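Long-range contact in PLP-Dependent L-Arginine Hydroxylase MppP (Streptomyces wadayamensis, PDB 6C9B), which acts as a pyridoxal phosphate-dependent oxidase on L-arginine, with 4-hydroxy-2-ketoarginine and 2-ketoarginine as its products: residues 317-331 against 363-375. Numbering follows the deposited sequence.
Sequences RTGTEVWEELQRHHV and EKSVQVLRTVLET
Ser-365 opens the contact by laying its CB against CG1 of Val-331, 3.8 Å away, while its OG is turned back to bond the carbonyl of Pro-361 in its own helix. One turn on, Val-368 slides past Val-331 in the opposite direction, and its CG1 fits between CB of His-329 (3.7 Å) and CD2 of Leu-326. The imidazole is held by its own segment: His-329 ND1 donates to Glu-325 O at 3.0 Å, with the carbonyl oxygen close to the ring plane. Leu-369 comes next. With CG anti to the backbone N (chi1 180°), its CD1 reaches Val-322 CG1 at 3.6 Å, the two side chains crossing at about a right angle, while CD2 of Leu-326 rests over the Leu-369 backbone, 3.8 Å from its CA. Val-372 sends CG1 onto Glu-325, touching both CB and OE1, and Leu-373 meets Val-322 CG2 through CD2. Where 363-375 runs out, the Arg-317 guanidinium lies obliquely near the carbonyl of Val-372, NH1 standing 3.5 Å from that O; its NH2 makes a longish salt bridge with Glu-325 OE1 (3.4 Å), and both charged groups sit beside Val-372.

The axes of 319-327 and 363-372 approach to 9.8 Å at 118°, so the final helix packs across the helix preceding strand 331-335 in the small domain of this aminotransferase-like fold, away from the ligand pocket. Leu-23 of strand 23-24, from the N-terminal end, touches both Val-331 and Ser-365. Chemically the joint is a seam of branched aliphatic side chains; no polar bond joins the two segments, so apolar packing probably supplies most of its cohesion.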
loop_
_atom_site.group_PDB
_atom_site.type_symbol
_atom_site.label_atom_id
_atom_site.label_comp_id
_atom_site.label_asym_id
_atom_site.label_seq_id
_atom_site.Cartn_x
_atom_site.Cartn_y
_atom_site.Cartn_z
ATOM N N ARG B 317 0.473 -21.773 -31.602
ATOM C CA ARG B 317 -0.644 -21.392 -30.746
ATOM C C ARG B 317 -0.294 -20.127 -29.983
ATOM O O ARG B 317 0.876 -19.748 -29.878
ATOM C CB ARG B 317 -1.016 -22.490 -29.748
ATOM C CG ARG B 317 0.163 -23.199 -29.114
ATOM C CD ARG B 317 -0.031 -24.696 -29.207
ATOM N NE ARG B 317 -1.287 -25.086 -28.575
ATOM C CZ ARG B 317 -1.682 -26.339 -28.388
ATOM N NH1 ARG B 317 -0.917 -27.349 -28.782
ATOM N NH2 ARG B 317 -2.844 -26.578 -27.797
ATOM N N THR B 318 -1.327 -19.492 -29.437
ATOM C CA THR B 318 -1.157 -18.288 -28.631
ATOM C C THR B 318 -1.126 -18.621 -27.142
ATOM O O THR B 318 -1.593 -19.668 -26.695
ATOM C CB THR B 318 -2.273 -17.279 -28.892
ATOM O OG1 THR B 318 -3.512 -17.789 -28.378
ATOM C CG2 THR B 318 -2.385 -16.978 -30.392
ATOM N N GLY B 319 -0.538 -17.710 -26.373
ATOM C CA GLY B 319 -0.496 -17.889 -24.933
ATOM C C GLY B 319 -1.869 -17.866 -24.303
ATOM O O GLY B 319 -2.111 -18.550 -23.302
ATOM N N THR B 320 -2.781 -17.069 -24.866
ATOM C CA THR B 320 -4.164 -17.064 -24.403
ATOM C C THR B 320 -4.813 -18.433 -24.588
ATOM O O THR B 320 -5.490 -18.935 -23.682
ATOM C CB THR B 320 -4.942 -15.973 -25.139
ATOM O OG1 THR B 320 -4.380 -14.693 -24.798
ATOM C CG2 THR B 320 -6.397 -15.975 -24.746
ATOM N N GLU B 321 -4.614 -19.061 -25.748
ATOM C CA GLU B 321 -5.195 -20.382 -25.974
ATOM C C GLU B 321 -4.554 -21.431 -25.071
ATOM O O GLU B 321 -5.253 -22.282 -24.504
ATOM C CB GLU B 321 -5.039 -20.780 -27.441
ATOM C CG GLU B 321 -5.811 -19.895 -28.412
ATOM C CD GLU B 321 -5.337 -20.056 -29.848
ATOM O OE1 GLU B 321 -5.937 -19.426 -30.745
ATOM O OE2 GLU B 321 -4.364 -20.809 -30.078
ATOM N N VAL B 322 -3.228 -21.403 -24.935
ATOM C CA VAL B 322 -2.556 -22.318 -24.012
ATOM C C VAL B 322 -3.081 -22.111 -22.601
ATOM O O VAL B 322 -3.353 -23.073 -21.868
ATOM C CB VAL B 322 -1.030 -22.114 -24.072
ATOM C CG1 VAL B 322 -0.345 -22.870 -22.937
ATOM C CG2 VAL B 322 -0.488 -22.561 -25.417
ATOM N N TRP B 323 -3.218 -20.851 -22.194
ATOM C CA TRP B 323 -3.734 -20.554 -20.864
ATOM C C TRP B 323 -5.092 -21.205 -20.651
ATOM O O TRP B 323 -5.367 -21.756 -19.576
ATOM C CB TRP B 323 -3.844 -19.039 -20.665
ATOM C CG TRP B 323 -4.376 -18.660 -19.307
ATOM C CD1 TRP B 323 -3.642 -18.345 -18.198
ATOM C CD2 TRP B 323 -5.753 -18.579 -18.911
ATOM N NE1 TRP B 323 -4.475 -18.067 -17.143
ATOM C CE2 TRP B 323 -5.774 -18.204 -17.551
ATOM C CE3 TRP B 323 -6.970 -18.785 -19.573
ATOM C CZ2 TRP B 323 -6.961 -18.032 -16.839
ATOM C CZ3 TRP B 323 -8.157 -18.611 -18.859
ATOM C CH2 TRP B 323 -8.138 -18.240 -17.509
ATOM N N GLU B 324 -5.968 -21.127 -21.656
ATOM C CA GLU B 324 -7.329 -21.626 -21.477
ATOM C C GLU B 324 -7.351 -23.144 -21.384
ATOM O O GLU B 324 -8.119 -23.716 -20.605
ATOM C CB GLU B 324 -8.223 -21.151 -22.623
ATOM C CG GLU B 324 -8.419 -19.642 -22.671
ATOM C CD GLU B 324 -9.074 -19.168 -23.961
ATOM O OE1 GLU B 324 -9.230 -19.990 -24.891
ATOM O OE2 GLU B 324 -9.431 -17.971 -24.045
ATOM N N GLU B 325 -6.515 -23.821 -22.161
ATOM C CA GLU B 325 -6.494 -25.271 -22.040
ATOM C C GLU B 325 -5.860 -25.691 -20.719
ATOM O O GLU B 325 -6.278 -26.687 -20.113
ATOM C CB GLU B 325 -5.769 -25.888 -23.226
ATOM C CG GLU B 325 -6.715 -26.337 -24.327
ATOM C CD GLU B 325 -5.997 -26.640 -25.628
ATOM O OE1 GLU B 325 -5.321 -27.689 -25.712
ATOM O OE2 GLU B 325 -6.101 -25.818 -26.564
ATOM N N LEU B 326 -4.878 -24.930 -20.245
ATOM C CA LEU B 326 -4.306 -25.194 -18.929
ATOM C C LEU B 326 -5.359 -25.058 -17.842
ATOM O O LEU B 326 -5.455 -25.900 -16.941
ATOM C CB LEU B 326 -3.152 -24.231 -18.652
ATOM C CG LEU B 326 -1.765 -24.644 -19.098
ATOM C CD1 LEU B 326 -0.807 -23.609 -18.558
ATOM C CD2 LEU B 326 -1.379 -26.031 -18.599
ATOM N N GLN B 327 -6.172 -24.011 -17.922
ATOM C CA GLN B 327 -7.101 -23.712 -16.837
ATOM C C GLN B 327 -8.190 -24.766 -16.731
ATOM O O GLN B 327 -8.674 -25.043 -15.630
ATOM C CB GLN B 327 -7.688 -22.308 -17.034
ATOM C CG GLN B 327 -9.057 -22.074 -16.438
ATOM C CD GLN B 327 -10.172 -22.501 -17.368
ATOM O OE1 GLN B 327 -10.157 -22.181 -18.557
ATOM N NE2 GLN B 327 -11.137 -23.239 -16.838
ATOM N N ARG B 328 -8.569 -25.376 -17.855
ATOM C CA ARG B 328 -9.506 -26.491 -17.821
ATOM C C ARG B 328 -8.971 -27.659 -16.998
ATOM O O ARG B 328 -9.756 -28.496 -16.540
ATOM C CB ARG B 328 -9.818 -26.919 -19.259
ATOM C CG ARG B 328 -10.566 -25.839 -20.048
ATOM C CD ARG B 328 -10.442 -25.994 -21.564
ATOM N NE ARG B 328 -11.143 -27.169 -22.071
ATOM C CZ ARG B 328 -10.591 -28.364 -22.261
ATOM N NH1 ARG B 328 -9.308 -28.569 -21.989
ATOM N NH2 ARG B 328 -11.328 -29.364 -22.729
ATOM N N HIS B 329 -7.655 -27.724 -16.790
ATOM C CA HIS B 329 -7.037 -28.681 -15.884
ATOM C C HIS B 329 -6.680 -28.056 -14.544
ATOM O O HIS B 329 -5.903 -28.641 -13.781
ATOM C CB HIS B 329 -5.794 -29.291 -16.537
ATOM C CG HIS B 329 -6.102 -30.062 -17.781
ATOM N ND1 HIS B 329 -6.487 -29.454 -18.958
ATOM C CD2 HIS B 329 -6.133 -31.395 -18.019
ATOM C CE1 HIS B 329 -6.719 -30.377 -19.873
ATOM N NE2 HIS B 329 -6.513 -31.565 -19.329
ATOM N N HIS B 330 -7.223 -26.878 -14.251
ATOM C CA HIS B 330 -7.016 -26.182 -12.983
ATOM C C HIS B 330 -5.557 -25.789 -12.756
ATOM O O HIS B 330 -5.116 -25.672 -11.611
ATOM C CB HIS B 330 -7.535 -27.020 -11.813
ATOM C CG HIS B 330 -8.942 -27.493 -12.000
ATOM N ND1 HIS B 330 -9.250 -28.744 -12.489
ATOM C CD2 HIS B 330 -10.125 -26.871 -11.785
ATOM C CE1 HIS B 330 -10.563 -28.877 -12.555
ATOM N NE2 HIS B 330 -11.117 -27.755 -12.132
ATOM N N VAL B 331 -4.802 -25.580 -13.837
ATOM C CA VAL B 331 -3.455 -25.009 -13.787
ATOM C C VAL B 331 -3.546 -23.586 -14.301
ATOM O O VAL B 331 -4.150 -23.346 -15.353
ATOM C CB VAL B 331 -2.457 -25.821 -14.627
ATOM C CG1 VAL B 331 -1.132 -25.095 -14.760
ATOM C CG2 VAL B 331 -2.270 -27.212 -14.000
ATOM N N GLU B 363 6.121 -29.193 -10.732
ATOM C CA GLU B 363 6.277 -30.377 -11.570
ATOM C C GLU B 363 4.932 -30.814 -12.137
ATOM O O GLU B 363 4.813 -31.106 -13.333
ATOM C CB GLU B 363 6.899 -31.528 -10.759
ATOM C CG GLU B 363 8.333 -31.881 -11.107
ATOM C CD GLU B 363 9.033 -32.704 -10.021
ATOM O OE1 GLU B 363 8.388 -33.060 -9.007
ATOM O OE2 GLU B 363 10.239 -32.986 -10.180
ATOM N N LYS B 364 3.907 -30.879 -11.279
ATOM C CA LYS B 364 2.590 -31.306 -11.743
ATOM C C LYS B 364 2.064 -30.371 -12.815
ATOM O O LYS B 364 1.499 -30.819 -13.818
ATOM C CB LYS B 364 1.594 -31.362 -10.587
ATOM C CG LYS B 364 1.762 -32.509 -9.636
ATOM C CD LYS B 364 0.676 -32.457 -8.552
ATOM C CE LYS B 364 0.448 -33.815 -7.904
ATOM N NZ LYS B 364 -0.254 -34.771 -8.814
ATOM N N SER B 365 2.211 -29.055 -12.597
ATOM C CA SER B 365 1.685 -28.072 -13.539
ATOM C C SER B 365 2.347 -28.171 -14.903
ATOM O O SER B 365 1.676 -28.036 -15.935
ATOM C CB SER B 365 1.883 -26.667 -12.979
ATOM O OG SER B 365 1.196 -26.536 -11.763
ATOM N N VAL B 366 3.669 -28.342 -14.938
ATOM C CA VAL B 366 4.345 -28.391 -16.230
ATOM C C VAL B 366 4.186 -29.743 -16.907
ATOM O O VAL B 366 4.361 -29.825 -18.124
ATOM C CB VAL B 366 5.836 -28.032 -16.106
ATOM C CG1 VAL B 366 5.991 -26.709 -15.365
ATOM C CG2 VAL B 366 6.627 -29.133 -15.420
ATOM N N GLN B 367 3.852 -30.809 -16.170
ATOM C CA GLN B 367 3.482 -32.043 -16.853
ATOM C C GLN B 367 2.155 -31.867 -17.569
ATOM O O GLN B 367 1.973 -32.363 -18.690
ATOM C CB GLN B 367 3.416 -33.213 -15.868
ATOM C CG GLN B 367 4.772 -33.715 -15.411
ATOM C CD GLN B 367 5.644 -34.211 -16.567
ATOM O OE1 GLN B 367 5.151 -34.835 -17.514
ATOM N NE2 GLN B 367 6.943 -33.931 -16.492
ATOM N N VAL B 368 1.221 -31.149 -16.936
ATOM C CA VAL B 368 -0.032 -30.797 -17.593
ATOM C C VAL B 368 0.246 -29.958 -18.828
ATOM O O VAL B 368 -0.334 -30.187 -19.895
ATOM C CB VAL B 368 -0.968 -30.054 -16.620
ATOM C CG1 VAL B 368 -2.233 -29.578 -17.335
ATOM C CG2 VAL B 368 -1.346 -30.942 -15.460
ATOM N N LEU B 369 1.129 -28.964 -18.705
ATOM C CA LEU B 369 1.450 -28.144 -19.862
ATOM C C LEU B 369 2.037 -28.996 -20.982
ATOM O O LEU B 369 1.704 -28.803 -22.157
ATOM C CB LEU B 369 2.406 -27.014 -19.456
ATOM C CG LEU B 369 2.857 -26.055 -20.560
ATOM C CD1 LEU B 369 1.676 -25.369 -21.226
ATOM C CD2 LEU B 369 3.822 -25.025 -19.995
ATOM N N ARG B 370 2.893 -29.962 -20.639
ATOM C CA ARG B 370 3.462 -30.833 -21.658
ATOM C C ARG B 370 2.373 -31.543 -22.454
ATOM O O ARG B 370 2.475 -31.676 -23.678
ATOM C CB ARG B 370 4.396 -31.857 -21.022
ATOM C CG ARG B 370 4.956 -32.829 -22.041
ATOM C CD ARG B 370 6.039 -33.697 -21.468
ATOM N NE ARG B 370 6.938 -34.130 -22.533
ATOM C CZ ARG B 370 8.078 -34.779 -22.338
ATOM N NH1 ARG B 370 8.476 -35.083 -21.108
ATOM N NH2 ARG B 370 8.820 -35.123 -23.382
ATOM N N THR B 371 1.329 -32.020 -21.777
ATOM C CA THR B 371 0.254 -32.718 -22.473
ATOM C C THR B 371 -0.543 -31.759 -23.349
ATOM O O THR B 371 -0.749 -32.016 -24.541
ATOM C CB THR B 371 -0.654 -33.413 -21.462
ATOM O OG1 THR B 371 0.132 -34.259 -20.608
ATOM C CG2 THR B 371 -1.698 -34.258 -22.179
ATOM N N VAL B 372 -1.005 -30.648 -22.773
ATOM C CA VAL B 372 -1.667 -29.603 -23.557
ATOM C C VAL B 372 -0.861 -29.307 -24.816
ATOM O O VAL B 372 -1.358 -29.425 -25.944
ATOM C CB VAL B 372 -1.866 -28.337 -22.704
ATOM C CG1 VAL B 372 -2.312 -27.142 -23.556
ATOM C CG2 VAL B 372 -2.877 -28.602 -21.591
ATOM N N LEU B 373 0.414 -28.958 -24.636
ATOM C CA LEU B 373 1.271 -28.532 -25.737
ATOM C C LEU B 373 1.520 -29.658 -26.730
ATOM O O LEU B 373 2.214 -29.463 -27.735
ATOM C CB LEU B 373 2.606 -28.007 -25.196
ATOM C CG LEU B 373 2.599 -26.616 -24.568
ATOM C CD1 LEU B 373 3.984 -26.275 -24.025
ATOM C CD2 LEU B 373 2.154 -25.561 -25.574
ATOM N N GLU B 374 0.971 -30.839 -26.454
ATOM C CA GLU B 374 1.026 -31.969 -27.366
ATOM C C GLU B 374 -0.363 -32.325 -27.895
ATOM O O GLU B 374 -0.609 -33.468 -28.288
ATOM C CB GLU B 374 1.670 -33.166 -26.668
ATOM C CG GLU B 374 3.170 -33.005 -26.442
ATOM C CD GLU B 374 3.777 -34.109 -25.575
ATOM O OE1 GLU B 374 3.018 -34.841 -24.901
ATOM O OE2 GLU B 374 5.023 -34.246 -25.572
ATOM N N THR B 375 -1.273 -31.348 -27.908
ATOM C CA THR B 375 -2.662 -31.553 -28.333
ATOM C C THR B 375 -3.190 -32.899 -27.844
ATOM O O THR B 375 -2.869 -33.333 -26.737
ATOM C CB THR B 375 -2.797 -31.450 -29.876
ATOM O OG1 THR B 375 -2.747 -30.071 -30.263
ATOM C CG2 THR B 375 -4.111 -32.063 -30.385
#